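Long-range contacts in beta-agarase (Persicobacter, PDB 6AII), which probably hydrolyses the beta-1,4 linkages of agarose through a glycoside hydrolase family 16 catalytic domain, yielding neoagarobiose as a product: residues A[41-46]-A[109-114]; A[61-66]-A[100-105]; A[179-184]-A[268-273]; A[215-220]-A[232-237]. All blocks are in the same frame, centred on the assembly; numbering follows the deposited sequence.

Contact 1: residues A[41-46]-A[109-114]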
loop_
_atom_site.group_PDB
_atom_site.type_symbol
_atom_site.label_atom_id
_atom_site.label_comp_id
_atom_site.label_asym_id
_atom_site.label_seq_id
_atom_site.Cartn_x
_atom_site.Cartn_y
_atom_site.Cartn_z
ATOM N N GLU A 41 20.256 5.159 8.652
ATOM C CA GLU A 41 19.563 3.941 8.357
ATOM C C GLU A 41 19.411 3.120 9.645
ATOM O O GLU A 41 20.378 2.847 10.337
ATOM C CB GLU A 41 20.280 3.106 7.313
ATOM C CG GLU A 41 19.682 1.709 7.202
ATOM C CD GLU A 41 20.370 0.812 6.184
ATOM O OE1 GLU A 41 20.402 1.221 5.012
ATOM O OE2 GLU A 41 20.846 -0.308 6.559
ATOM N N THR A 42 18.205 2.665 9.930
ATOM C CA THR A 42 17.927 1.989 11.185
ATOM C C THR A 42 16.795 1.005 10.925
ATOM O O THR A 42 15.861 1.395 10.234
ATOM C CB THR A 42 17.439 2.992 12.250
ATOM O OG1 THR A 42 18.326 4.111 12.394
ATOM C CG2 THR A 42 17.240 2.340 13.593
ATOM N N TYR A 43 16.887 -0.213 11.444
ATOM C CA TYR A 43 15.696 -1.082 11.557
ATOM C C TYR A 43 14.972 -0.773 12.862
ATOM O O TYR A 43 15.397 -1.209 13.953
ATOM C CB TYR A 43 16.008 -2.589 11.484
ATOM C CG TYR A 43 16.233 -3.103 10.080
ATOM C CD1 TYR A 43 15.163 -3.425 9.263
ATOM C CD2 TYR A 43 17.503 -3.194 9.541
ATOM C CE1 TYR A 43 15.338 -3.848 7.961
ATOM C CE2 TYR A 43 17.699 -3.610 8.227
ATOM C CZ TYR A 43 16.612 -3.957 7.444
ATOM O OH TYR A 43 16.698 -4.373 6.149
ATOM N N ILE A 44 13.850 -0.050 12.746
ATOM C CA ILE A 44 13.052 0.359 13.893
ATOM C C ILE A 44 12.474 -0.908 14.508
ATOM O O ILE A 44 11.864 -1.741 13.845
ATOM C CB ILE A 44 11.970 1.371 13.492
ATOM C CG1 ILE A 44 12.539 2.592 12.805
ATOM C CG2 ILE A 44 11.115 1.758 14.667
ATOM C CD1 ILE A 44 11.547 3.468 12.079
ATOM N N ALA A 45 12.733 -1.050 15.817
ATOM C CA ALA A 45 12.294 -2.180 16.617
ATOM C C ALA A 45 12.867 -3.487 16.100
ATOM O O ALA A 45 12.293 -4.545 16.350
ATOM C CB ALA A 45 10.777 -2.245 16.678
ATOM N N GLY A 46 13.934 -3.416 15.312
ATOM C CA GLY A 46 14.477 -4.561 14.652
ATOM C C GLY A 46 13.632 -5.075 13.488
ATOM O O GLY A 46 13.945 -6.131 12.909
ATOM N N VAL A 109 10.532 -0.326 4.873
ATOM C CA VAL A 109 10.547 -1.643 4.294
ATOM C C VAL A 109 10.804 -2.667 5.403
ATOM O O VAL A 109 11.696 -2.460 6.262
ATOM C CB VAL A 109 11.595 -1.776 3.181
ATOM C CG1 VAL A 109 11.553 -3.192 2.636
ATOM C CG2 VAL A 109 11.370 -0.766 2.061
ATOM N N SER A 110 10.034 -3.731 5.450
ATOM C CA SER A 110 10.227 -4.715 6.508
ATOM C C SER A 110 11.558 -5.454 6.349
ATOM O O SER A 110 12.055 -5.584 5.247
ATOM C CB SER A 110 9.121 -5.745 6.512
ATOM O OG SER A 110 9.095 -6.539 5.365
ATOM N N LYS A 111 12.092 -5.856 7.491
ATOM C CA LYS A 111 13.178 -6.835 7.507
ATOM C C LYS A 111 12.656 -8.216 7.107
ATOM O O LYS A 111 13.279 -8.931 6.333
ATOM C CB LYS A 111 13.803 -6.905 8.902
ATOM C CG LYS A 111 14.972 -7.901 8.937
ATOM C CD LYS A 111 15.567 -8.010 10.301
ATOM C CE LYS A 111 16.537 -6.905 10.587
ATOM N NZ LYS A 111 17.071 -7.016 11.970
ATOM N N GLY A 112 11.511 -8.610 7.631
ATOM C CA GLY A 112 10.973 -9.915 7.396
ATOM C C GLY A 112 10.188 -10.038 6.103
ATOM O O GLY A 112 10.032 -9.038 5.342
ATOM N N HIS A 113 9.778 -11.286 5.850
ATOM C CA HIS A 113 9.006 -11.644 4.723
ATOM C C HIS A 113 7.699 -12.331 5.131
ATOM O O HIS A 113 7.587 -12.981 6.192
ATOM C CB HIS A 113 9.747 -12.597 3.759
ATOM C CG HIS A 113 10.945 -12.002 3.123
ATOM N ND1 HIS A 113 12.142 -11.831 3.808
ATOM C CD2 HIS A 113 11.174 -11.621 1.849
ATOM C CE1 HIS A 113 13.040 -11.283 2.980
ATOM N NE2 HIS A 113 12.472 -11.175 1.764
ATOM N N VAL A 114 6.738 -12.280 4.218
ATOM C CA VAL A 114 5.579 -13.145 4.297
ATOM C C VAL A 114 5.467 -13.997 3.035
ATOM O O VAL A 114 6.005 -13.650 1.987
ATOM C CB VAL A 114 4.292 -12.338 4.530
ATOM C CG1 VAL A 114 4.391 -11.469 5.773
ATOM C CG2 VAL A 114 3.974 -11.472 3.353
HETATM O O HOH W 1 14.617 -4.874 4.371
#
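Tyr43 and Lys111 face each other across two backbones that do not pair directly, their CA atoms 7.5 Å apart; past strand 43-44 the chain reverses in a type II turn from Tyr43 to Gly46, and strand 48-49 comes between it and strand 97-110. The lysine side chain crosses the tyrosine at about a right angle. Near its root, Lys111 CB sits 3.5 Å from Tyr43 CE1. The chain then runs extended to CD, and a bend at chi3 (-82°) places CE over the middle of the ring, 3.9 Å from the Tyr43 centroid, as a CH-pi contact. Beyond it, Lys111 NZ stays above the same ring, 4.8 Å from the centroid of Tyr43, a cation-pi arrangement. A weak hydrogen bond of 3.4 Å also takes Lys111 NZ to Gly46 O in the turn. At the phenol end, a water lying in the ring plane is 2.8 Å from Tyr43 OH and donates to Ser110 O. Ile44, next along the strand, packs on Val69 and Val71 of the other sheet. The whole is a short edge hairpin with a lysine-on-tyrosine cation-pi pair beside it, at the rim of a GH16 jelly-roll beta sandwich.

Contact 2: residues A[61-66]-A[100-105]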
loop_
_atom_site.group_PDB
_atom_site.type_symbol
_atom_site.label_atom_id
_atom_site.label_comp_id
_atom_site.label_asym_id
_atom_site.label_seq_id
_atom_site.Cartn_x
_atom_site.Cartn_y
_atom_site.Cartn_z
ATOM N N PRO A 61 9.228 13.966 -7.975
ATOM C CA PRO A 61 9.924 14.931 -7.113
ATOM C C PRO A 61 9.994 14.493 -5.642
ATOM O O PRO A 61 10.362 15.293 -4.796
ATOM C CB PRO A 61 9.147 16.228 -7.278
ATOM C CG PRO A 61 7.717 15.743 -7.464
ATOM C CD PRO A 61 7.885 14.485 -8.273
ATOM N N THR A 62 9.653 13.236 -5.416
ATOM C CA THR A 62 9.855 12.618 -4.110
ATOM C C THR A 62 11.354 12.603 -3.733
ATOM O O THR A 62 12.210 12.220 -4.554
ATOM C CB THR A 62 9.352 11.174 -4.109
ATOM O OG1 THR A 62 8.023 11.095 -4.661
ATOM C CG2 THR A 62 9.485 10.532 -2.738
ATOM N N GLN A 63 11.654 12.928 -2.457
ATOM C CA GLN A 63 12.951 12.718 -1.871
ATOM C C GLN A 63 12.798 11.984 -0.539
ATOM O O GLN A 63 12.566 12.605 0.487
ATOM C CB GLN A 63 13.689 14.040 -1.587
ATOM C CG GLN A 63 14.240 14.677 -2.863
ATOM C CD GLN A 63 15.015 15.948 -2.636
ATOM O OE1 GLN A 63 14.780 16.713 -1.704
ATOM N NE2 GLN A 63 15.985 16.177 -3.535
ATOM N N TRP A 64 12.864 10.667 -0.613
ATOM C CA TRP A 64 12.785 9.840 0.615
ATOM C C TRP A 64 13.982 10.183 1.476
ATOM O O TRP A 64 15.108 10.298 0.922
ATOM C CB TRP A 64 12.754 8.364 0.314
ATOM C CG TRP A 64 11.470 7.885 -0.271
ATOM C CD1 TRP A 64 10.206 8.328 0.007
ATOM C CD2 TRP A 64 11.337 6.874 -1.264
ATOM N NE1 TRP A 64 9.303 7.631 -0.735
ATOM C CE2 TRP A 64 9.959 6.746 -1.531
ATOM C CE3 TRP A 64 12.230 6.032 -1.925
ATOM C CZ2 TRP A 64 9.452 5.821 -2.427
ATOM C CZ3 TRP A 64 11.720 5.140 -2.841
ATOM C CH2 TRP A 64 10.360 5.020 -3.080
ATOM N N ARG A 65 13.736 10.377 2.769
ATOM C CA ARG A 65 14.793 10.717 3.699
ATOM C C ARG A 65 14.576 9.854 4.925
ATOM O O ARG A 65 13.456 9.742 5.388
ATOM C CB ARG A 65 14.740 12.191 4.066
ATOM C CG ARG A 65 15.131 13.146 2.940
ATOM C CD ARG A 65 16.576 12.962 2.541
ATOM N NE ARG A 65 16.986 13.878 1.466
ATOM C CZ ARG A 65 17.065 13.565 0.171
ATOM N NH1 ARG A 65 16.652 12.385 -0.300
ATOM N NH2 ARG A 65 17.603 14.480 -0.662
ATOM N N HIS A 66 15.670 9.366 5.488
ATOM C CA HIS A 66 15.571 8.560 6.699
ATOM C C HIS A 66 14.822 9.340 7.801
ATOM O O HIS A 66 13.992 8.738 8.555
ATOM C CB HIS A 66 16.979 8.230 7.234
ATOM C CG HIS A 66 17.705 7.296 6.334
ATOM N ND1 HIS A 66 18.648 7.746 5.406
ATOM C CD2 HIS A 66 17.584 5.976 6.114
ATOM C CE1 HIS A 66 19.071 6.729 4.689
ATOM N NE2 HIS A 66 18.507 5.620 5.156
ATOM N N LEU A 100 10.749 20.296 -10.274
ATOM C CA LEU A 100 9.806 20.866 -9.357
ATOM C C LEU A 100 10.478 21.048 -7.996
ATOM O O LEU A 100 11.402 20.351 -7.701
ATOM C CB LEU A 100 8.582 19.938 -9.184
ATOM C CG LEU A 100 7.612 19.868 -10.373
ATOM C CD1 LEU A 100 6.554 18.819 -10.109
ATOM C CD2 LEU A 100 6.918 21.212 -10.634
ATOM N N PRO A 101 9.883 21.904 -7.148
ATOM C CA PRO A 101 10.205 21.849 -5.706
ATOM C C PRO A 101 9.994 20.398 -5.245
ATOM O O PRO A 101 8.951 19.788 -5.522
ATOM C CB PRO A 101 9.252 22.849 -5.024
ATOM C CG PRO A 101 8.804 23.749 -6.172
ATOM C CD PRO A 101 8.708 22.792 -7.347
ATOM N N ALA A 102 10.957 19.868 -4.528
ATOM C CA ALA A 102 10.846 18.505 -4.035
ATOM C C ALA A 102 9.939 18.449 -2.788
ATOM O O ALA A 102 9.624 19.465 -2.140
ATOM C CB ALA A 102 12.203 17.985 -3.691
ATOM N N THR A 103 9.530 17.228 -2.497
ATOM C CA THR A 103 8.904 16.965 -1.191
ATOM C C THR A 103 9.698 15.860 -0.518
ATOM O O THR A 103 9.812 14.731 -1.073
ATOM C CB THR A 103 7.412 16.636 -1.356
ATOM O OG1 THR A 103 6.759 17.600 -2.172
ATOM C CG2 THR A 103 6.704 16.473 -0.009
ATOM N N GLN A 104 10.252 16.097 0.674
ATOM C CA GLN A 104 10.928 15.102 1.415
ATOM C C GLN A 104 9.890 14.192 2.063
ATOM O O GLN A 104 8.877 14.737 2.536
ATOM C CB GLN A 104 11.867 15.702 2.454
ATOM C CG GLN A 104 13.060 16.469 1.822
ATOM C CD GLN A 104 12.675 17.824 1.310
ATOM O OE1 GLN A 104 12.053 18.658 2.011
ATOM N NE2 GLN A 104 13.011 18.092 0.009
ATOM N N MET A 105 10.127 12.908 1.957
ATOM C CA MET A 105 9.059 11.948 2.279
ATOM C C MET A 105 9.649 10.730 2.925
ATOM O O MET A 105 10.843 10.579 2.999
ATOM C CB MET A 105 8.304 11.579 0.994
ATOM C CG MET A 105 7.398 12.693 0.519
ATOM S SD MET A 105 6.553 12.260 -1.033
ATOM C CE MET A 105 4.929 12.915 -0.791
#
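Gln63 and Gln104 pair in register on two parallel strands, and their amides bond to each other as well. Along the backbone Thr103 N donates to Pro61 O, Gln63 N to Thr103 O and Met105 N to Gln63 O, the last from above the carbonyl plane. The run closes with Arg65 N, 2.9 Å from Met105 O. The two glutamine side chains lie side by side, their amide planes 56° apart, and Gln104 NE2 reaches Gln63 OE1 at 2.8 Å; Gln104 OE1 is satisfied in turn by Asn83 N. Arg65 NH1 donates to Trp64 O at 2.9 Å, which lies near the guanidinium plane, and also forms a salt bridge to Asp57. On the face carrying Thr62, Trp64 and Met105, Thr62 CG2 touches Met105 SD at 3.8 Å and covers one face of the indole near the rim. Polar atoms on this buried face have other mates: Thr62 OG1 bonds to Pro59 O and Ala288 N, Trp64 NE1 to Ile286 O, and Thr103 OG1 to Tyr298 OH and Arg82 NH2. This is a parallel pairing, an exception among the mostly antiparallel neighbours in the mixed sheet of this beta sandwich.

Contact 3: residues A[179-184]-A[268-273]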
loop_
_atom_site.group_PDB
_atom_site.type_symbol
_atom_site.label_atom_id
_atom_site.label_comp_id
_atom_site.label_asym_id
_atom_site.label_seq_id
_atom_site.Cartn_x
_atom_site.Cartn_y
_atom_site.Cartn_z
ATOM N N VAL A 179 2.538 -9.149 -11.736
ATOM C CA VAL A 179 3.621 -10.076 -12.045
ATOM C C VAL A 179 4.331 -9.553 -13.295
ATOM O O VAL A 179 3.723 -9.169 -14.297
ATOM C CB VAL A 179 3.143 -11.528 -12.204
ATOM C CG1 VAL A 179 2.693 -12.115 -10.881
ATOM C CG2 VAL A 179 2.042 -11.689 -13.240
ATOM N N PHE A 180 5.652 -9.539 -13.173
ATOM C CA PHE A 180 6.512 -9.004 -14.155
ATOM C C PHE A 180 7.176 -10.135 -14.953
ATOM O O PHE A 180 7.136 -11.289 -14.563
ATOM C CB PHE A 180 7.587 -8.137 -13.505
ATOM C CG PHE A 180 7.022 -6.929 -12.775
ATOM C CD1 PHE A 180 6.734 -5.765 -13.456
ATOM C CD2 PHE A 180 6.747 -6.989 -11.409
ATOM C CE1 PHE A 180 6.209 -4.661 -12.805
ATOM C CE2 PHE A 180 6.223 -5.878 -10.760
ATOM C CZ PHE A 180 5.922 -4.731 -11.470
ATOM N N ASN A 181 7.774 -9.736 -16.072
ATOM C CA ASN A 181 8.466 -10.710 -16.921
ATOM C C ASN A 181 9.631 -9.988 -17.597
ATOM O O ASN A 181 9.516 -8.833 -17.974
ATOM C CB ASN A 181 7.497 -11.290 -17.948
ATOM C CG ASN A 181 8.058 -12.492 -18.691
ATOM O OD1 ASN A 181 8.598 -13.406 -18.080
ATOM N ND2 ASN A 181 7.915 -12.476 -20.007
ATOM N N ASN A 182 10.766 -10.672 -17.711
ATOM C CA ASN A 182 11.906 -10.130 -18.499
ATOM C C ASN A 182 12.396 -8.787 -17.957
ATOM O O ASN A 182 12.599 -7.822 -18.747
ATOM C CB ASN A 182 11.540 -9.940 -19.971
ATOM C CG ASN A 182 11.401 -11.253 -20.699
ATOM O OD1 ASN A 182 12.140 -12.191 -20.428
ATOM N ND2 ASN A 182 10.422 -11.333 -21.575
ATOM N N ARG A 183 12.612 -8.695 -16.640
ATOM C CA ARG A 183 13.096 -7.413 -16.065
ATOM C C ARG A 183 14.555 -7.120 -16.486
ATOM O O ARG A 183 15.034 -5.997 -16.283
ATOM C CB ARG A 183 12.933 -7.392 -14.543
ATOM C CG ARG A 183 11.474 -7.353 -14.098
ATOM C CD ARG A 183 11.302 -7.098 -12.604
ATOM N NE ARG A 183 11.495 -5.700 -12.306
ATOM C CZ ARG A 183 10.539 -4.794 -12.114
ATOM N NH1 ARG A 183 9.460 -5.055 -11.396
ATOM N NH2 ARG A 183 10.713 -3.572 -12.585
ATOM N N HIS A 184 15.263 -8.100 -17.061
ATOM C CA HIS A 184 16.587 -7.833 -17.673
ATOM C C HIS A 184 16.424 -6.932 -18.910
ATOM O O HIS A 184 17.328 -6.147 -19.180
ATOM C CB HIS A 184 17.352 -9.134 -17.976
ATOM C CG HIS A 184 16.665 -10.035 -18.948
ATOM N ND1 HIS A 184 15.824 -11.058 -18.541
ATOM C CD2 HIS A 184 16.669 -10.062 -20.301
ATOM C CE1 HIS A 184 15.352 -11.686 -19.600
ATOM N NE2 HIS A 184 15.853 -11.092 -20.693
ATOM N N TYR A 268 -0.793 -13.963 -18.520
ATOM C CA TYR A 268 0.090 -14.299 -19.679
ATOM C C TYR A 268 1.111 -15.355 -19.245
ATOM O O TYR A 268 2.096 -15.558 -19.958
ATOM C CB TYR A 268 0.760 -13.032 -20.195
ATOM C CG TYR A 268 -0.222 -12.028 -20.695
ATOM C CD1 TYR A 268 -0.909 -12.213 -21.877
ATOM C CD2 TYR A 268 -0.523 -10.902 -19.927
ATOM C CE1 TYR A 268 -1.862 -11.309 -22.298
ATOM C CE2 TYR A 268 -1.461 -9.984 -20.347
ATOM C CZ TYR A 268 -2.115 -10.164 -21.552
ATOM O OH TYR A 268 -3.018 -9.238 -21.967
ATOM N N ASN A 269 0.895 -15.979 -18.097
ATOM C CA ASN A 269 1.753 -17.062 -17.559
ATOM C C ASN A 269 3.217 -16.642 -17.466
ATOM O O ASN A 269 4.128 -17.291 -17.999
ATOM C CB ASN A 269 1.670 -18.335 -18.394
ATOM C CG ASN A 269 2.428 -19.461 -17.723
ATOM O OD1 ASN A 269 2.896 -19.308 -16.592
ATOM N ND2 ASN A 269 2.647 -20.550 -18.445
ATOM N N TYR A 270 3.459 -15.578 -16.757
ATOM C CA TYR A 270 4.797 -15.155 -16.473
ATOM C C TYR A 270 5.421 -15.900 -15.291
ATOM O O TYR A 270 6.613 -15.636 -14.998
ATOM C CB TYR A 270 4.903 -13.682 -16.135
ATOM C CG TYR A 270 4.419 -12.740 -17.186
ATOM C CD1 TYR A 270 4.463 -13.053 -18.544
ATOM C CD2 TYR A 270 4.018 -11.472 -16.825
ATOM C CE1 TYR A 270 4.027 -12.145 -19.493
ATOM C CE2 TYR A 270 3.568 -10.571 -17.762
ATOM C CZ TYR A 270 3.577 -10.896 -19.105
ATOM O OH TYR A 270 3.136 -9.988 -20.045
ATOM N N THR A 271 4.690 -16.776 -14.601
ATOM C CA THR A 271 5.221 -17.465 -13.432
ATOM C C THR A 271 5.455 -18.940 -13.730
ATOM O O THR A 271 5.657 -19.702 -12.826
ATOM C CB THR A 271 4.272 -17.328 -12.226
ATOM O OG1 THR A 271 3.070 -18.046 -12.477
ATOM C CG2 THR A 271 3.976 -15.878 -11.916
ATOM N N ASN A 272 5.348 -19.280 -14.997
ATOM C CA ASN A 272 5.516 -20.631 -15.492
ATOM C C ASN A 272 4.604 -21.581 -14.717
ATOM O O ASN A 272 5.067 -22.570 -14.186
ATOM C CB ASN A 272 6.994 -21.012 -15.449
ATOM C CG ASN A 272 7.270 -22.393 -16.015
ATOM O OD1 ASN A 272 6.536 -22.884 -16.875
ATOM N ND2 ASN A 272 8.310 -23.035 -15.506
ATOM N N GLY A 273 3.321 -21.226 -14.621
ATOM C CA GLY A 273 2.285 -22.015 -14.060
ATOM C C GLY A 273 2.266 -22.060 -12.534
ATOM O O GLY A 273 1.491 -22.808 -11.970
HETATM O O HOH W 2 6.900 -13.232 -12.831
#
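Tyr270 lays its ring flat against Asn181, at the end of strand 173-181, from a loop without regular structure. The phenol can be followed outward from the backbone. Its CB meets a carbonyl first, with Tyr270 CB 3.6 Å from Phe180 O. Tyr270 CG, anti to its own carbonyl carbon (chi1 -59°), comes 3.5 Å from Asn181 CB, which stands over the middle of the ring in a CH-pi contact. The two ortho carbons find different neighbours: Tyr270 CD1 lies 3.6 Å from Asn181 CG, whereas Tyr270 CD2 points its edge at Val179 O, 3.4 Å away and in the ring plane. Farther out, Tyr270 CE1 is 3.9 Å from Asn181 ND2, and CE2 continues past the Val179 carbonyl. Tyr270 CZ is still 4.1 Å from Asn181 CB. Amide and ring planes are only 7° apart, so the asparagine stacks on the tyrosine; its ND2 is committed to Asp189 on the adjoining strand. A water 2.6 Å from Phe180 O donates to it and, in a longer bond, to Tyr270 O. An alanine in place of Tyr270 would probably leave the Asn181 amide without the aromatic face it stacks on and open a gap beside the Val179 carbonyl. The arrangement is an amide-pi stack that packs a long connecting loop onto a strand end, next to strand 144-151, whose sequence fits the GH16 active-site signature.

Contact 4: residues A[215-220]-A[232-237]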
loop_
_atom_site.group_PDB
_atom_site.type_symbol
_atom_site.label_atom_id
_atom_site.label_comp_id
_atom_site.label_asym_id
_atom_site.label_seq_id
_atom_site.Cartn_x
_atom_site.Cartn_y
_atom_site.Cartn_z
ATOM N N GLU A 215 -9.981 9.629 9.143
ATOM C CA GLU A 215 -10.115 8.667 10.216
ATOM C C GLU A 215 -9.176 7.510 9.916
ATOM O O GLU A 215 -8.685 7.399 8.768
ATOM C CB GLU A 215 -11.539 8.155 10.282
ATOM C CG GLU A 215 -12.014 7.431 9.055
ATOM C CD GLU A 215 -13.479 7.014 9.177
ATOM O OE1 GLU A 215 -13.735 6.007 9.828
ATOM O OE2 GLU A 215 -14.323 7.696 8.604
ATOM N N TYR A 216 -8.995 6.594 10.859
ATOM C CA TYR A 216 -8.239 5.389 10.565
ATOM C C TYR A 216 -9.059 4.420 9.716
ATOM O O TYR A 216 -10.295 4.332 9.863
ATOM C CB TYR A 216 -7.809 4.693 11.865
ATOM C CG TYR A 216 -6.630 5.387 12.510
ATOM C CD1 TYR A 216 -6.776 6.429 13.398
ATOM C CD2 TYR A 216 -5.335 5.033 12.182
ATOM C CE1 TYR A 216 -5.669 7.049 13.980
ATOM C CE2 TYR A 216 -4.221 5.672 12.726
ATOM C CZ TYR A 216 -4.384 6.694 13.623
ATOM O OH TYR A 216 -3.240 7.297 14.123
ATOM N N SER A 217 -8.385 3.730 8.816
ATOM C CA SER A 217 -8.915 2.649 8.012
ATOM C C SER A 217 -8.081 1.402 8.299
ATOM O O SER A 217 -6.859 1.517 8.453
ATOM C CB SER A 217 -8.805 2.984 6.544
ATOM O OG SER A 217 -9.429 4.202 6.250
ATOM N N THR A 218 -8.664 0.238 8.213
ATOM C CA THR A 218 -7.921 -1.003 8.133
ATOM C C THR A 218 -7.976 -1.568 6.722
ATOM O O THR A 218 -9.008 -1.526 6.058
ATOM C CB THR A 218 -8.339 -2.079 9.148
ATOM O OG1 THR A 218 -9.684 -2.507 8.912
ATOM C CG2 THR A 218 -8.173 -1.563 10.547
ATOM N N ILE A 219 -6.849 -1.948 6.161
ATOM C CA ILE A 219 -6.799 -2.573 4.848
ATOM C C ILE A 219 -5.901 -3.799 4.960
ATOM O O ILE A 219 -4.792 -3.731 5.495
ATOM C CB ILE A 219 -6.293 -1.599 3.747
ATOM C CG1 ILE A 219 -6.960 -0.252 3.909
ATOM C CG2 ILE A 219 -6.583 -2.192 2.394
ATOM C CD1 ILE A 219 -6.201 0.906 3.418
ATOM N N GLY A 220 -6.431 -4.901 4.461
ATOM C CA GLY A 220 -5.672 -6.138 4.530
ATOM C C GLY A 220 -5.906 -7.067 3.368
ATOM O O GLY A 220 -6.891 -6.923 2.614
ATOM N N TYR A 232 -9.806 -6.910 2.250
ATOM C CA TYR A 232 -10.677 -6.520 3.308
ATOM C C TYR A 232 -10.413 -5.058 3.643
ATOM O O TYR A 232 -9.274 -4.651 3.862
ATOM C CB TYR A 232 -10.383 -7.349 4.570
ATOM C CG TYR A 232 -10.711 -8.799 4.344
ATOM C CD1 TYR A 232 -9.821 -9.658 3.696
ATOM C CD2 TYR A 232 -11.927 -9.288 4.719
ATOM C CE1 TYR A 232 -10.171 -10.983 3.422
ATOM C CE2 TYR A 232 -12.296 -10.596 4.441
ATOM C CZ TYR A 232 -11.428 -11.431 3.779
ATOM O OH TYR A 232 -11.837 -12.727 3.568
ATOM N N ILE A 233 -11.485 -4.237 3.707
ATOM C CA ILE A 233 -11.405 -2.853 4.096
ATOM C C ILE A 233 -12.295 -2.677 5.330
ATOM O O ILE A 233 -13.506 -3.003 5.307
ATOM C CB ILE A 233 -11.805 -1.910 2.933
ATOM C CG1 ILE A 233 -10.786 -2.029 1.801
ATOM C CG2 ILE A 233 -11.925 -0.483 3.447
ATOM C CD1 ILE A 233 -11.140 -1.280 0.547
ATOM N N ASN A 234 -11.725 -2.137 6.425
ATOM C CA ASN A 234 -12.461 -1.883 7.619
ATOM C C ASN A 234 -13.179 -3.127 8.119
ATOM O O ASN A 234 -14.288 -3.074 8.640
ATOM C CB ASN A 234 -13.359 -0.668 7.492
ATOM C CG ASN A 234 -12.586 0.618 7.387
ATOM O OD1 ASN A 234 -11.432 0.705 7.814
ATOM N ND2 ASN A 234 -13.236 1.641 6.813
ATOM N N GLY A 235 -12.506 -4.255 7.988
ATOM C CA GLY A 235 -12.987 -5.507 8.529
ATOM C C GLY A 235 -13.990 -6.227 7.645
ATOM O O GLY A 235 -14.537 -7.228 8.075
ATOM N N LYS A 236 -14.333 -5.688 6.472
ATOM C CA LYS A 236 -15.324 -6.232 5.598
ATOM C C LYS A 236 -14.668 -6.688 4.306
ATOM O O LYS A 236 -13.872 -6.001 3.684
ATOM C CB LYS A 236 -16.452 -5.224 5.316
ATOM C CG LYS A 236 -17.230 -4.922 6.597
ATOM C CD LYS A 236 -18.334 -3.893 6.463
ATOM C CE LYS A 236 -17.817 -2.492 6.171
ATOM N NZ LYS A 236 -17.210 -1.854 7.371
ATOM N N TRP A 237 -15.085 -7.863 3.883
ATOM C CA TRP A 237 -14.662 -8.383 2.563
ATOM C C TRP A 237 -15.060 -7.436 1.431
ATOM O O TRP A 237 -16.213 -6.958 1.422
ATOM C CB TRP A 237 -15.231 -9.784 2.309
ATOM C CG TRP A 237 -14.954 -10.297 0.923
ATOM C CD1 TRP A 237 -13.810 -10.911 0.505
ATOM C CD2 TRP A 237 -15.737 -10.119 -0.279
ATOM N NE1 TRP A 237 -13.863 -11.218 -0.825
ATOM C CE2 TRP A 237 -15.043 -10.751 -1.332
ATOM C CE3 TRP A 237 -16.985 -9.547 -0.558
ATOM C CZ2 TRP A 237 -15.524 -10.751 -2.650
ATOM C CZ3 TRP A 237 -17.462 -9.564 -1.841
ATOM C CH2 TRP A 237 -16.743 -10.165 -2.859
HETATM O O HOH W 3 -12.012 4.424 7.166
HETATM O O HOH W 4 -9.635 -4.721 6.984
#
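Ile219 and Ile233 form the non-hydrogen-bonded pair of an antiparallel hairpin, and Gly220 and Tyr232 the hydrogen-bonded pair beside it, with Gly220 N to Tyr232 O and Tyr232 N to Gly220 O both 2.9 Å. From Ile233 to Lys236 the chain turns in a type I' turn, with Asn234 and Gly235 at its corners, both at positive phi. At the first corner of the turn the pairing changes character. Asn234 N still donates to Thr218 O at 2.8 Å, but the return bond goes to a side chain: Thr218 N reaches Asn234 OD1 at 2.8 Å, nearly along the C=O axis. Chi1 of -68° puts Asn234 CG beside its own backbone N, from where the amide reaches back to the opposite strand. Asn234 ND2 donates to a water, 3.1 Å away, that is also bound by Tyr216 O and Ser217 OG. A second water bridges Thr218 OG1 and Gly235 N, 2.9 Å from the hydroxyl of Thr218. On the isoleucine face, Ile219 CG2 meets Ile233 CG1 at 4.2 Å, and Trp212 packs on Ile233. An alanine at Asn234 would probably leave Thr218 N without its side-chain acceptor and deprive the first water of a donor. The amide thus acts as a substitute for a backbone carbonyl, with each end of it used, so that Thr218 N and O both keep partners where the strands part into the turn.

How the contacts relate
Contacts 1 and 2 share strand 97-110: contact 2 is nested in the loop closed by contact 1, and although their centres are about 22 Å apart they touch, Glu41 CA lying 3.6 Å from His66 CD2. Contact 3 reaches the same mixed sheet, its centre about 28 Å from that of contact 1 and about 32 Å from that of contact 2; it borders strand 144-151, the likely catalytic strand of this family. Contact 4 belongs to the other sheet of the sandwich, on the opposite side of the chain's centre from contact 2. There the Tyr216 side chain lies about 7 Å from the calcium ion and packs on Asp316, which joins Asp5, Asp30, Asn32 and Gly74 in the metal site.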